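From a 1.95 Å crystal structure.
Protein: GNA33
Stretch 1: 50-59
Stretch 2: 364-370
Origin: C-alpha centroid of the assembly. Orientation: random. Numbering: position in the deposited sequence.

Stretch 1 50-59: MPHWAAQDFA
Stretch 2 364-370: KALNRLI

A single side-chain amide, that of Gln 56, stands in for a neighbouring strand. Its OE1 accepts a hydrogen bond from Leu 369 N (3.1 Å), while its NE2 donates to Asn 367 O (2.8 Å); the amide suits this place because one group carries both an acceptor and a donor for the extended strand 365-370. Gln 56 NE2 also donates to His 52 O (3.1 Å, nearly linear), tying the amide to its own loop. Chi values of -69°, -54° and -67° fold the buried side chain into this position.

The loop is built from a type II turn, Met 50 to Trp 53, closed by Trp 53 N to Met 50 O (3.3 Å), with His 52 at phi/psi 62/19, then a type I turn from Trp 53 to Gln 56. Phe 58 begins a helix, with Asp 57 as N-cap.

In register, His 52 CA lies 6.4 Å from Asn 367 CA, and Gln 56 CA 6.7 Å from Arg 368 CA. Strand alternation points Ala 365, Asn 367 and Leu 369 toward the loop, Leu 366, Arg 368 and Ile 370 away. The stretches bury 356 Å², both sides summed, and Asn 367 (m) is covered most: its CB packs 3.4 Å from Pro 51 O and its ND2 sits over one face of the His 52 ring (m), 3.0 Å from His 52 ND1. Buried Leu 369 (t, p), branched and apolar, suits the aromatic rings: its CD2 meets Phe 58 CE2 (4.1 Å) at the ring edge and Trp 53 CZ3 (4.4 Å).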

# COMPACT_ATOMS: atom_id res chain seq x y z
N MET A 50 -7.72 -8.81 -24.18
CA MET A 50 -6.65 -8.10 -23.45
C MET A 50 -5.39 -7.97 -24.33
O MET A 50 -4.93 -8.94 -24.92
CB MET A 50 -6.35 -8.76 -22.09
CG MET A 50 -7.55 -8.73 -21.18
SD MET A 50 -7.49 -9.60 -19.61
CE MET A 50 -8.01 -11.26 -20.02
N PRO A 51 -4.88 -6.73 -24.47
CA PRO A 51 -3.77 -6.50 -25.38
C PRO A 51 -2.48 -7.16 -24.86
O PRO A 51 -2.20 -7.07 -23.68
CB PRO A 51 -3.66 -4.97 -25.44
CG PRO A 51 -4.29 -4.47 -24.16
CD PRO A 51 -5.32 -5.50 -23.77
N HIS A 52 -1.76 -7.85 -25.74
CA HIS A 52 -0.53 -8.57 -25.36
C HIS A 52 -0.72 -9.70 -24.35
O HIS A 52 0.24 -10.16 -23.75
CB HIS A 52 0.55 -7.61 -24.88
CG HIS A 52 0.99 -6.63 -25.91
ND1 HIS A 52 1.87 -5.61 -25.63
CD2 HIS A 52 0.65 -6.50 -27.22
CE1 HIS A 52 2.07 -4.89 -26.73
NE2 HIS A 52 1.33 -5.40 -27.70
N TRP A 53 -1.96 -10.15 -24.21
CA TRP A 53 -2.28 -11.35 -23.45
C TRP A 53 -1.34 -12.51 -23.77
O TRP A 53 -0.77 -13.12 -22.86
CB TRP A 53 -3.71 -11.80 -23.75
CG TRP A 53 -4.02 -13.07 -23.03
CD1 TRP A 53 -4.00 -14.34 -23.54
CD2 TRP A 53 -4.36 -13.19 -21.65
NE1 TRP A 53 -4.32 -15.25 -22.54
CE2 TRP A 53 -4.55 -14.56 -21.38
CE3 TRP A 53 -4.55 -12.26 -20.61
CZ2 TRP A 53 -4.90 -15.03 -20.10
CZ3 TRP A 53 -4.89 -12.73 -19.34
CH2 TRP A 53 -5.07 -14.10 -19.10
N ALA A 54 -1.20 -12.83 -25.05
CA ALA A 54 -0.36 -13.94 -25.53
C ALA A 54 1.08 -13.90 -25.02
O ALA A 54 1.64 -14.94 -24.64
CB ALA A 54 -0.35 -13.96 -27.07
N ALA A 55 1.65 -12.68 -25.01
CA ALA A 55 3.06 -12.44 -24.67
C ALA A 55 3.39 -12.18 -23.17
O ALA A 55 4.53 -11.86 -22.82
CB ALA A 55 3.63 -11.33 -25.57
N GLN A 56 2.40 -12.33 -22.30
CA GLN A 56 2.62 -12.18 -20.86
C GLN A 56 3.64 -13.15 -20.26
O GLN A 56 3.72 -14.31 -20.64
CB GLN A 56 1.33 -12.33 -20.08
CG GLN A 56 0.32 -11.19 -20.25
CD GLN A 56 0.94 -9.85 -19.95
OE1 GLN A 56 1.30 -9.57 -18.81
NE2 GLN A 56 1.12 -9.03 -20.99
N ASP A 57 4.38 -12.66 -19.27
CA ASP A 57 5.17 -13.52 -18.40
C ASP A 57 4.20 -14.07 -17.34
O ASP A 57 4.14 -13.59 -16.18
CB ASP A 57 6.35 -12.76 -17.81
CG ASP A 57 7.37 -13.66 -17.17
OD1 ASP A 57 7.05 -14.83 -16.84
OD2 ASP A 57 8.50 -13.20 -16.99
N PHE A 58 3.41 -15.06 -17.75
CA PHE A 58 2.44 -15.72 -16.88
C PHE A 58 3.09 -16.51 -15.74
O PHE A 58 2.42 -16.83 -14.74
CB PHE A 58 1.52 -16.65 -17.69
CG PHE A 58 0.54 -15.94 -18.58
CD1 PHE A 58 0.73 -15.95 -19.96
CD2 PHE A 58 -0.57 -15.29 -18.06
CE1 PHE A 58 -0.18 -15.31 -20.82
CE2 PHE A 58 -1.49 -14.61 -18.93
CZ PHE A 58 -1.30 -14.64 -20.30
N ALA A 59 4.38 -16.86 -15.86
CA ALA A 59 5.08 -17.49 -14.72
C ALA A 59 5.12 -16.51 -13.55
O ALA A 59 4.84 -16.87 -12.39
CB ALA A 59 6.51 -17.91 -15.12
N LYS A 364 6.03 3.68 -23.78
CA LYS A 364 5.59 2.49 -24.54
C LYS A 364 4.49 1.72 -23.80
O LYS A 364 4.24 1.95 -22.61
CB LYS A 364 6.77 1.55 -24.79
CG LYS A 364 7.82 2.02 -25.81
CD LYS A 364 8.99 1.04 -25.81
CE LYS A 364 10.18 1.55 -26.59
NZ LYS A 364 11.35 0.65 -26.36
N ALA A 365 3.87 0.77 -24.51
CA ALA A 365 2.77 -0.02 -23.97
C ALA A 365 3.21 -0.90 -22.79
O ALA A 365 4.19 -1.66 -22.90
CB ALA A 365 2.11 -0.87 -25.07
N LEU A 366 2.49 -0.77 -21.68
CA LEU A 366 2.77 -1.52 -20.47
C LEU A 366 1.51 -2.34 -20.17
O LEU A 366 0.58 -1.81 -19.61
CB LEU A 366 3.04 -0.56 -19.30
CG LEU A 366 3.95 -0.94 -18.12
CD1 LEU A 366 3.21 -0.69 -16.81
CD2 LEU A 366 4.51 -2.36 -18.19
N ASN A 367 1.50 -3.60 -20.60
CA ASN A 367 0.34 -4.52 -20.45
C ASN A 367 0.73 -5.71 -19.59
O ASN A 367 1.65 -6.48 -19.93
CB ASN A 367 -0.21 -5.01 -21.82
CG ASN A 367 -0.54 -3.87 -22.80
OD1 ASN A 367 -1.14 -2.88 -22.44
ND2 ASN A 367 -0.15 -4.06 -24.04
N ARG A 368 0.05 -5.88 -18.46
CA ARG A 368 0.52 -6.77 -17.43
C ARG A 368 -0.64 -7.43 -16.71
O ARG A 368 -1.57 -6.76 -16.31
CB ARG A 368 1.33 -5.96 -16.39
CG ARG A 368 2.70 -5.46 -16.87
CD ARG A 368 3.80 -6.41 -16.41
NE ARG A 368 5.02 -6.21 -17.18
CZ ARG A 368 6.04 -5.43 -16.83
NH1 ARG A 368 6.02 -4.72 -15.68
NH2 ARG A 368 7.10 -5.33 -17.64
N LEU A 369 -0.57 -8.75 -16.53
CA LEU A 369 -1.46 -9.40 -15.57
C LEU A 369 -0.85 -9.32 -14.18
O LEU A 369 0.04 -10.11 -13.83
CB LEU A 369 -1.74 -10.87 -15.93
CG LEU A 369 -2.78 -11.53 -15.01
CD1 LEU A 369 -4.11 -10.80 -15.11
CD2 LEU A 369 -2.93 -12.99 -15.41
N ILE A 370 -1.35 -8.36 -13.39
CA ILE A 370 -0.96 -8.18 -11.98
C ILE A 370 -1.99 -8.78 -11.04
O ILE A 370 -3.01 -9.24 -11.48
CB ILE A 370 -0.69 -6.69 -11.66
CG1 ILE A 370 -2.00 -5.89 -11.62
CG2 ILE A 370 0.33 -6.12 -12.70
CD1 ILE A 370 -1.94 -4.59 -10.86